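Local atomic coordinates of (R)-specific enoyl-CoA hydratase (Pseudomonas aeruginosa, PDB entry 5CPG), a protein that catalyses the (R)-specific hydration of trans-2-enoyl-CoA to (3R)-3-hydroxyacyl-CoA and belongs to the MaoC-like, hotdog-fold hydratases. Residues A9-G14 / V74-G79; N39-D44 / A49-K54; A65-A70 / L83-R88; E104-L109 / A117-N122. All coordinates share one frame; numbering follows the deposited sequence.

Interaction 1 (A9-G14 / V74-G79); sequences AELEVG and VLPGPG
At one end of the hotdog fold, where helix 62-73 gives way to a loop with a cis-proline, Leu11 packs on Leu75 and Pro76. The contact is a small apolar cluster with no hydrogen bond across it. All three touching residues are buried. Leu11 enters from the loop between strands 3-4 and 16-22, and its two methyls divide the work. CD2 takes Leu75, lying 3.6 Å from CD1 of that residue. The two leucine side chains run past each other in opposite directions. Leu75 has CG anti to its backbone N (chi1 -178°), which carries its end toward Leu11 although its CB does not point there. Pro76 lies at about a right angle to the leucine and presents its ring directly to it. Val105 and Val114 of two sheet strands also touch Leu11, while Leu103 and Met116 touch Leu75. The cluster thus joins the two loops to the end of the sheet. Backbone bonds hold the proline loop too, from Pro76 to Ile6 and from Gly77 to Ile71. The ring of Pro76 is met along its CB-CG side, with CG the nearer at 3.9 Å and CB at 4.2 Å from Leu11 CD1.

Interaction 2 (N39-D44 / A49-K54); sequences NPVHLD and ATTQFK
A single methyl group, CG2 of Val41, makes every close touch of this contact, reaching both Thr51 and Phe53. No hydrogen bond crosses between the segments. The methyl lies 4.2 Å from CG2 of Thr51, with the two side chains at about a right angle. It also lies 4.3 Å from CD2 of Phe53, approaching the ring obliquely. The other methyl of Val41, CG1, turns back over the centre of the His42 ring, 3.7 Å above its plane. The segment 39-44 carries the Asn-Pro-Val-His part of the hydratase 2 motif, the active-site signature of this family. His42 is steadied by its ND1 bond to Ile57 O and by stacking on His59. Thr51 has its OG1 between the backbone N and the carbonyl carbon (chi1 74°), which leaves CG2 to face the valine. That hydroxyl accepts from Phe53 N at 3.2 Å, forming an ST turn, and is also bonded to Ala48 O, just before the segment. Thr51 to Lys54 form a type I turn, with Lys54 N bonded to Thr51 O. The hydroxyl of Thr51 therefore takes no part in the contact with Val41, and what passes between the segments is weak, non-directional dispersion at the protein surface.

Interaction 3 (A65-A70 / L83-R88); sequences ALISAA and LGQTLR
Ile67 forks toward Gln85 and Leu87 because its chi1 of -75° sets CG1 beside the backbone N and CG2 anti to it. The CG2 branch goes to Gln85, and the extended CG1 branch carries CD1 to Leu87. Gln85 is bent at its second torsion (chi2 75°), which swings the amide along the strand toward Thr86 and Leu87. Its OE1 comes 3.5 Å from Ile67 CG2, a plain van der Waals touch. The main polar partner of OE1 is the hydroxyl of Tyr82. The amide is gripped from its nitrogen as well. NE2 gives one bond to Thr86 O of the same strand, 2.8 Å long and fairly straight at 158°. The acceptor lies close to the amide plane of Gln85, but the nitrogen sits above the carbonyl plane of Thr86. NE2 is also bonded to Thr118 OG1. With three bonds around it, the buried amide is fixed in rotation. In the hotdog fold the helix is the sausage wrapped by the curved sheet, and between residues 65-70 and 83-88 the touching is done by this one isoleucine. Strand 81-89 is outermost within its own chain, yet Gly84 to Arg88 pair antiparallel with a strand of the second subunit, and the sheet runs on across the dimer. A glycerol, probably from the crystallisation liquor, lies about 5 Å from the Gln85 side chain. Ile67 CD1 meets Leu87 CD2 at 3.6 Å, the two side chains sliding past each other in opposite directions. On the helix, Ser68 OG donates to Ala65 O at 2.8 Å, on the same face as Ala69 N.

Interaction 4 (E104-L109 / A117-N122); sequences EVLEKL and ATRVFN
Glu104 with Ala117 and Arg119 forms the tight part of this contact, and the partly exposed Leu106 lies at the looser side. The first two are an antiparallel hydrogen-bonded pair. Ala117 N donates to Glu104 O at 2.7 Å, in the carbonyl plane, and Glu104 N returns a bond of 3.0 Å to Ala117 O. Above the pair, Glu104 extends with CG anti to its backbone N (chi1 -176°) and meets the long, straight Arg119. Both end nitrogens of the guanidinium grip the same oxygen: NH1 is 2.8 Å and NH2 3.1 Å from Glu104 OE1. This salt bridge lies in the guanidinium plane, but the carboxylate is turned 64° from it. Ala117 CB sits under one guanidinium face, 3.4 Å from its plane and offset toward the rim. The segments belong to the beta hairpin of strands 98-109 and 113-121, in the sheet of the hotdog fold. Thr118 points the other way, to helix 62-73. Beyond the pair, Leu106 and Glu107 both face Arg115, a classic beta bulge. Leu106 lays CG 3.9 Å from Ala117 CB. Its CD2 comes no closer than 4.4 Å to Arg119 NH2. The charge of Arg119 is shared, since NH1 also bridges to Glu102.

Interactions 1, 3 and 4 form one continuous body. The centres of interactions 3 and 4 are about 10 Å apart, and Ile67 CD1 lies 3.9 Å from Val120 CG2. Interaction 1 is about 11 Å from interaction 4, centre to centre, and is tied to it by Lys108 NZ, 2.8 Å from Leu11 O. Leu75 N, 3.1 Å from Ala70 O, joins it to helix 62-73. Interaction 2 stands apart, its centre about 26 Å from that of interaction 3 and about 39 Å from that of interaction 1. Across the dimer, Pro78 packs on Asn39 and Ala69 on Asp37 of the second subunit, so its hydratase 2 motif, the probable active-site region, borders interactions 1 and 3.

Interaction 1 (A9-G14 / V74-G79)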
# COMPACT_ATOMS: atom_id res chain seq x y z
N ALA A 9 -10.62 -22.00 -12.03
CA ALA A 9 -11.61 -23.08 -12.06
C ALA A 9 -11.92 -23.63 -10.67
O ALA A 9 -13.04 -24.05 -10.40
CB ALA A 9 -11.13 -24.20 -12.95
N GLU A 10 -10.93 -23.60 -9.77
CA GLU A 10 -11.14 -24.11 -8.42
C GLU A 10 -11.75 -23.07 -7.49
O GLU A 10 -12.34 -23.42 -6.48
CB GLU A 10 -9.82 -24.63 -7.85
CG GLU A 10 -9.13 -25.62 -8.76
CD GLU A 10 -7.81 -26.13 -8.22
OE1 GLU A 10 -7.57 -26.03 -6.99
OE2 GLU A 10 -7.00 -26.64 -9.04
N LEU A 11 -11.58 -21.79 -7.78
CA LEU A 11 -12.20 -20.77 -6.94
C LEU A 11 -13.72 -20.90 -6.93
O LEU A 11 -14.29 -21.21 -7.96
CB LEU A 11 -11.83 -19.38 -7.44
CG LEU A 11 -10.38 -19.01 -7.22
CD1 LEU A 11 -10.10 -17.70 -7.96
CD2 LEU A 11 -10.17 -18.84 -5.75
N GLU A 12 -14.35 -20.63 -5.79
CA GLU A 12 -15.81 -20.58 -5.71
C GLU A 12 -16.26 -19.33 -5.02
O GLU A 12 -15.60 -18.89 -4.08
CB GLU A 12 -16.37 -21.78 -4.92
CG GLU A 12 -16.08 -23.08 -5.57
CD GLU A 12 -16.64 -24.26 -4.78
OE1 GLU A 12 -17.70 -24.09 -4.13
OE2 GLU A 12 -15.99 -25.33 -4.81
N VAL A 13 -17.39 -18.79 -5.45
CA VAL A 13 -17.98 -17.67 -4.76
C VAL A 13 -18.21 -18.06 -3.31
O VAL A 13 -18.71 -19.16 -3.05
CB VAL A 13 -19.30 -17.25 -5.42
CG1 VAL A 13 -19.99 -16.21 -4.57
CG2 VAL A 13 -19.05 -16.76 -6.83
N GLY A 14 -17.86 -17.17 -2.38
CA GLY A 14 -17.99 -17.45 -0.96
C GLY A 14 -16.77 -18.07 -0.29
O GLY A 14 -16.70 -18.10 0.95
N VAL A 74 -1.88 -16.15 -0.77
CA VAL A 74 -2.84 -17.08 -0.13
C VAL A 74 -4.02 -17.37 -1.06
O VAL A 74 -4.21 -18.52 -1.42
CB VAL A 74 -3.36 -16.57 1.21
CG1 VAL A 74 -4.30 -17.61 1.83
CG2 VAL A 74 -2.21 -16.31 2.17
N LEU A 75 -4.78 -16.34 -1.45
CA LEU A 75 -5.96 -16.58 -2.29
C LEU A 75 -6.20 -15.45 -3.31
O LEU A 75 -6.52 -14.32 -2.92
CB LEU A 75 -7.19 -16.74 -1.40
CG LEU A 75 -8.54 -17.06 -2.08
CD1 LEU A 75 -8.55 -18.50 -2.57
CD2 LEU A 75 -9.81 -16.76 -1.23
N PRO A 76 -6.08 -15.76 -4.61
CA PRO A 76 -5.75 -17.08 -5.18
C PRO A 76 -4.29 -17.47 -5.11
O PRO A 76 -3.95 -18.61 -5.39
CB PRO A 76 -6.19 -16.95 -6.66
CG PRO A 76 -6.99 -15.68 -6.73
CD PRO A 76 -6.39 -14.80 -5.68
N GLY A 77 -3.40 -16.54 -4.77
CA GLY A 77 -2.00 -16.91 -4.61
C GLY A 77 -1.17 -16.73 -5.86
O GLY A 77 -1.51 -15.95 -6.75
N PRO A 78 -0.05 -17.46 -5.95
CA PRO A 78 0.86 -17.24 -7.09
C PRO A 78 0.23 -17.30 -8.48
O PRO A 78 -0.57 -18.19 -8.75
CB PRO A 78 1.90 -18.35 -6.91
CG PRO A 78 1.96 -18.53 -5.45
CD PRO A 78 0.55 -18.34 -4.93
N GLY A 79 0.57 -16.34 -9.35
CA GLY A 79 0.02 -16.26 -10.68
C GLY A 79 -1.11 -15.26 -10.86
O GLY A 79 -1.56 -15.03 -11.94

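Interaction 2 (N39-D44 / A49-K54)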
# COMPACT_ATOMS: atom_id res chain seq x y z
N ASN A 39 6.10 10.96 8.59
CA ASN A 39 5.34 11.69 9.60
C ASN A 39 5.66 11.12 10.97
O ASN A 39 5.68 9.91 11.13
CB ASN A 39 3.85 11.60 9.34
CG ASN A 39 3.35 12.72 8.47
OD1 ASN A 39 3.15 13.84 8.95
ND2 ASN A 39 3.17 12.44 7.18
N PRO A 40 5.94 11.99 11.94
CA PRO A 40 6.54 11.48 13.18
C PRO A 40 5.57 10.68 14.06
O PRO A 40 6.04 9.93 14.93
CB PRO A 40 7.02 12.76 13.89
CG PRO A 40 6.18 13.87 13.27
CD PRO A 40 6.04 13.45 11.82
N VAL A 41 4.27 10.75 13.81
CA VAL A 41 3.35 9.97 14.63
C VAL A 41 3.52 8.47 14.34
O VAL A 41 3.08 7.63 15.14
CB VAL A 41 1.89 10.38 14.41
CG1 VAL A 41 1.37 9.78 13.06
CG2 VAL A 41 1.03 9.94 15.56
N HIS A 42 4.13 8.13 13.20
CA HIS A 42 4.43 6.74 12.88
C HIS A 42 5.80 6.26 13.34
O HIS A 42 6.07 5.06 13.37
CB HIS A 42 4.34 6.52 11.37
CG HIS A 42 3.07 7.02 10.76
ND1 HIS A 42 1.83 6.55 11.13
CD2 HIS A 42 2.86 7.97 9.82
CE1 HIS A 42 0.90 7.18 10.43
NE2 HIS A 42 1.49 8.05 9.63
N LEU A 43 6.69 7.19 13.72
CA LEU A 43 8.08 6.85 13.92
C LEU A 43 8.68 7.24 15.27
O LEU A 43 9.50 6.52 15.79
CB LEU A 43 8.95 7.47 12.82
CG LEU A 43 8.75 6.83 11.43
CD1 LEU A 43 9.49 7.60 10.34
CD2 LEU A 43 9.18 5.36 11.43
N ASP A 44 8.28 8.40 15.77
CA ASP A 44 8.92 9.07 16.92
C ASP A 44 8.05 8.89 18.16
O ASP A 44 6.99 9.47 18.25
CB ASP A 44 9.11 10.56 16.59
CG ASP A 44 9.90 11.33 17.66
OD1 ASP A 44 9.79 11.01 18.85
OD2 ASP A 44 10.62 12.28 17.29
N ALA A 49 3.75 10.54 21.78
CA ALA A 49 3.26 10.64 23.16
C ALA A 49 2.51 11.96 23.38
O ALA A 49 1.65 12.05 24.27
CB ALA A 49 4.42 10.51 24.13
N THR A 50 2.82 12.96 22.55
CA THR A 50 2.19 14.30 22.69
C THR A 50 0.88 14.43 21.94
O THR A 50 0.18 15.44 22.08
CB THR A 50 3.14 15.44 22.21
OG1 THR A 50 3.24 15.48 20.77
CG2 THR A 50 4.51 15.27 22.81
N THR A 51 0.55 13.41 21.15
CA THR A 51 -0.67 13.39 20.36
C THR A 51 -1.82 12.73 21.04
O THR A 51 -1.67 12.09 22.08
CB THR A 51 -0.46 12.63 19.02
OG1 THR A 51 -0.41 11.22 19.30
CG2 THR A 51 0.81 13.07 18.33
N GLN A 52 -3.01 12.86 20.43
CA GLN A 52 -4.22 12.27 20.98
C GLN A 52 -4.13 10.76 21.09
O GLN A 52 -4.80 10.20 21.93
CB GLN A 52 -5.44 12.61 20.13
CG GLN A 52 -5.36 12.04 18.75
CD GLN A 52 -6.49 12.49 17.89
OE1 GLN A 52 -7.62 12.66 18.37
NE2 GLN A 52 -6.21 12.72 16.62
N PHE A 53 -3.29 10.11 20.28
CA PHE A 53 -3.18 8.65 20.34
C PHE A 53 -2.27 8.16 21.47
O PHE A 53 -2.32 6.97 21.82
CB PHE A 53 -2.69 8.08 19.00
CG PHE A 53 -3.49 8.55 17.80
CD1 PHE A 53 -4.70 7.96 17.47
CD2 PHE A 53 -3.01 9.59 17.00
CE1 PHE A 53 -5.43 8.40 16.36
CE2 PHE A 53 -3.73 10.03 15.88
CZ PHE A 53 -4.95 9.43 15.58
N LYS A 54 -1.43 9.04 22.01
CA LYS A 54 -0.54 8.72 23.14
C LYS A 54 0.57 7.73 22.83
O LYS A 54 1.40 7.44 23.70
CB LYS A 54 -1.35 8.19 24.34
CG LYS A 54 -2.44 9.14 24.79
CD LYS A 54 -1.87 10.43 25.30
CE LYS A 54 -3.01 11.32 25.78
NZ LYS A 54 -2.53 12.58 26.44

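Interaction 3 (A65-A70 / L83-R88)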
# COMPACT_ATOMS: atom_id res chain seq x y z
N ALA A 65 -1.06 -2.84 1.84
CA ALA A 65 0.04 -3.74 1.67
C ALA A 65 -0.28 -5.18 2.11
O ALA A 65 0.03 -6.14 1.40
CB ALA A 65 1.28 -3.20 2.43
N LEU A 66 -0.87 -5.32 3.28
CA LEU A 66 -1.21 -6.66 3.81
C LEU A 66 -2.24 -7.35 2.93
O LEU A 66 -2.10 -8.51 2.63
CB LEU A 66 -1.72 -6.53 5.26
CG LEU A 66 -0.64 -5.99 6.21
CD1 LEU A 66 -1.26 -5.76 7.57
CD2 LEU A 66 0.52 -7.00 6.29
N ILE A 67 -3.27 -6.60 2.50
CA ILE A 67 -4.27 -7.14 1.59
C ILE A 67 -3.60 -7.67 0.32
O ILE A 67 -3.92 -8.77 -0.13
CB ILE A 67 -5.32 -6.07 1.22
CG1 ILE A 67 -6.27 -5.88 2.42
CG2 ILE A 67 -6.11 -6.47 -0.02
CD1 ILE A 67 -7.16 -4.60 2.32
N SER A 68 -2.68 -6.89 -0.25
CA SER A 68 -2.09 -7.31 -1.53
C SER A 68 -1.29 -8.58 -1.34
O SER A 68 -1.27 -9.44 -2.23
CB SER A 68 -1.20 -6.21 -2.13
OG SER A 68 -0.05 -5.99 -1.35
N ALA A 69 -0.63 -8.72 -0.19
CA ALA A 69 0.18 -9.94 0.05
C ALA A 69 -0.75 -11.15 0.28
O ALA A 69 -0.42 -12.27 -0.13
CB ALA A 69 1.13 -9.73 1.24
N ALA A 70 -1.90 -10.93 0.93
CA ALA A 70 -2.86 -12.03 1.14
C ALA A 70 -3.32 -12.55 -0.20
O ALA A 70 -3.42 -13.74 -0.42
CB ALA A 70 -4.05 -11.56 1.95
N LEU A 83 -5.60 -6.07 -10.70
CA LEU A 83 -6.16 -5.09 -11.62
C LEU A 83 -6.61 -3.84 -10.91
O LEU A 83 -6.49 -2.76 -11.46
CB LEU A 83 -7.32 -5.67 -12.40
CG LEU A 83 -6.93 -6.89 -13.22
CD1 LEU A 83 -8.19 -7.43 -13.84
CD2 LEU A 83 -5.98 -6.46 -14.32
N GLY A 84 -7.19 -3.96 -9.70
CA GLY A 84 -7.66 -2.78 -9.00
C GLY A 84 -7.92 -3.08 -7.53
O GLY A 84 -8.12 -4.26 -7.15
N GLN A 85 -7.96 -2.02 -6.73
CA GLN A 85 -8.26 -2.18 -5.32
C GLN A 85 -8.95 -0.95 -4.81
O GLN A 85 -8.50 0.19 -5.04
CB GLN A 85 -6.95 -2.42 -4.54
CG GLN A 85 -7.09 -2.43 -3.03
CD GLN A 85 -7.74 -3.73 -2.54
OE1 GLN A 85 -7.24 -4.80 -2.82
NE2 GLN A 85 -8.84 -3.61 -1.79
N THR A 86 -10.01 -1.18 -4.02
CA THR A 86 -10.64 -0.09 -3.30
C THR A 86 -10.45 -0.28 -1.81
O THR A 86 -10.50 -1.37 -1.33
CB THR A 86 -12.13 0.00 -3.66
OG1 THR A 86 -12.23 0.15 -5.08
CG2 THR A 86 -12.80 1.19 -2.99
N LEU A 87 -10.20 0.80 -1.12
CA LEU A 87 -9.97 0.76 0.32
C LEU A 87 -10.79 1.83 1.01
O LEU A 87 -10.79 3.01 0.61
CB LEU A 87 -8.48 0.98 0.64
CG LEU A 87 -7.56 -0.08 0.05
CD1 LEU A 87 -6.09 0.43 0.11
CD2 LEU A 87 -7.65 -1.37 0.85
N ARG A 88 -11.46 1.45 2.09
CA ARG A 88 -12.04 2.48 2.95
C ARG A 88 -11.42 2.28 4.32
O ARG A 88 -11.44 1.17 4.85
CB ARG A 88 -13.55 2.36 2.98
CG ARG A 88 -14.17 2.53 1.60
CD ARG A 88 -15.66 2.18 1.53
NE ARG A 88 -15.96 0.74 1.59
CZ ARG A 88 -15.93 -0.09 0.54
NH1 ARG A 88 -15.57 0.33 -0.68
NH2 ARG A 88 -16.25 -1.36 0.69

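Interaction 4 (E104-L109 / A117-N122)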
# COMPACT_ATOMS: atom_id res chain seq x y z
N GLU A 104 -12.62 -12.71 0.60
CA GLU A 104 -13.75 -13.56 0.23
C GLU A 104 -14.04 -13.43 -1.27
O GLU A 104 -14.14 -12.31 -1.75
CB GLU A 104 -15.00 -13.16 1.00
CG GLU A 104 -16.19 -14.11 0.70
CD GLU A 104 -17.49 -13.67 1.38
OE1 GLU A 104 -17.43 -12.86 2.33
OE2 GLU A 104 -18.57 -14.13 0.94
N VAL A 105 -14.20 -14.54 -1.97
CA VAL A 105 -14.54 -14.46 -3.40
C VAL A 105 -15.99 -13.99 -3.58
O VAL A 105 -16.92 -14.63 -3.06
CB VAL A 105 -14.35 -15.80 -4.12
CG1 VAL A 105 -14.84 -15.67 -5.57
CG2 VAL A 105 -12.88 -16.31 -4.04
N LEU A 106 -16.20 -12.84 -4.24
CA LEU A 106 -17.55 -12.28 -4.36
C LEU A 106 -18.19 -12.68 -5.69
O LEU A 106 -19.38 -13.01 -5.75
CB LEU A 106 -17.55 -10.74 -4.26
CG LEU A 106 -17.18 -10.07 -2.95
CD1 LEU A 106 -17.20 -8.59 -3.11
CD2 LEU A 106 -18.17 -10.49 -1.79
N GLU A 107 -17.40 -12.66 -6.75
CA GLU A 107 -17.88 -12.90 -8.11
C GLU A 107 -16.78 -13.51 -8.95
O GLU A 107 -15.64 -13.07 -8.84
CB GLU A 107 -18.35 -11.59 -8.77
CG GLU A 107 -19.37 -10.80 -7.99
CD GLU A 107 -19.62 -9.40 -8.54
OE1 GLU A 107 -19.68 -9.23 -9.78
OE2 GLU A 107 -19.76 -8.48 -7.72
N LYS A 108 -17.12 -14.47 -9.80
CA LYS A 108 -16.25 -14.91 -10.87
C LYS A 108 -16.75 -14.32 -12.19
O LYS A 108 -17.94 -14.41 -12.50
CB LYS A 108 -16.17 -16.42 -10.93
CG LYS A 108 -15.42 -16.98 -9.70
CD LYS A 108 -15.47 -18.51 -9.63
CE LYS A 108 -14.85 -19.16 -10.85
NZ LYS A 108 -14.76 -20.64 -10.66
N LEU A 109 -15.84 -13.72 -12.95
CA LEU A 109 -16.20 -12.87 -14.09
C LEU A 109 -15.43 -13.29 -15.36
O LEU A 109 -14.49 -14.09 -15.31
CB LEU A 109 -15.90 -11.41 -13.75
CG LEU A 109 -16.60 -10.81 -12.54
CD1 LEU A 109 -15.96 -9.50 -12.11
CD2 LEU A 109 -18.06 -10.55 -12.84
N ALA A 117 -13.68 -9.64 -1.88
CA ALA A 117 -13.86 -8.72 -0.77
C ALA A 117 -12.55 -8.73 0.04
O ALA A 117 -11.93 -9.78 0.15
CB ALA A 117 -15.02 -9.15 0.11
N THR A 118 -12.12 -7.58 0.54
CA THR A 118 -10.83 -7.49 1.24
C THR A 118 -11.05 -6.70 2.52
O THR A 118 -11.09 -5.49 2.51
CB THR A 118 -9.73 -6.82 0.37
OG1 THR A 118 -10.15 -5.50 0.02
CG2 THR A 118 -9.52 -7.61 -0.93
N ARG A 119 -11.27 -7.40 3.64
CA ARG A 119 -11.60 -6.75 4.90
C ARG A 119 -10.44 -6.93 5.87
O ARG A 119 -9.75 -7.95 5.79
CB ARG A 119 -12.87 -7.35 5.52
CG ARG A 119 -14.05 -7.43 4.51
CD ARG A 119 -15.13 -8.42 4.97
NE ARG A 119 -16.16 -8.60 3.92
CZ ARG A 119 -16.54 -9.77 3.41
NH1 ARG A 119 -16.05 -10.92 3.85
NH2 ARG A 119 -17.49 -9.80 2.48
N VAL A 120 -10.25 -5.97 6.76
CA VAL A 120 -9.18 -6.09 7.76
C VAL A 120 -9.78 -5.80 9.12
O VAL A 120 -10.48 -4.80 9.31
CB VAL A 120 -8.00 -5.11 7.53
CG1 VAL A 120 -6.86 -5.42 8.54
CG2 VAL A 120 -7.48 -5.23 6.11
N PHE A 121 -9.47 -6.68 10.07
CA PHE A 121 -9.95 -6.55 11.45
C PHE A 121 -8.80 -6.52 12.42
O PHE A 121 -7.78 -7.14 12.17
CB PHE A 121 -10.85 -7.74 11.82
CG PHE A 121 -12.05 -7.87 10.95
CD1 PHE A 121 -11.97 -8.63 9.81
CD2 PHE A 121 -13.23 -7.20 11.24
CE1 PHE A 121 -13.07 -8.77 8.94
CE2 PHE A 121 -14.37 -7.33 10.37
CZ PHE A 121 -14.27 -8.11 9.23
N ASN A 122 -9.01 -5.84 13.53
CA ASN A 122 -7.99 -5.82 14.57
C ASN A 122 -8.29 -6.88 15.62
O ASN A 122 -9.25 -7.64 15.51
CB ASN A 122 -7.86 -4.43 15.20
CG ASN A 122 -9.12 -3.97 15.95
OD1 ASN A 122 -9.96 -4.77 16.32
ND2 ASN A 122 -9.23 -2.67 16.17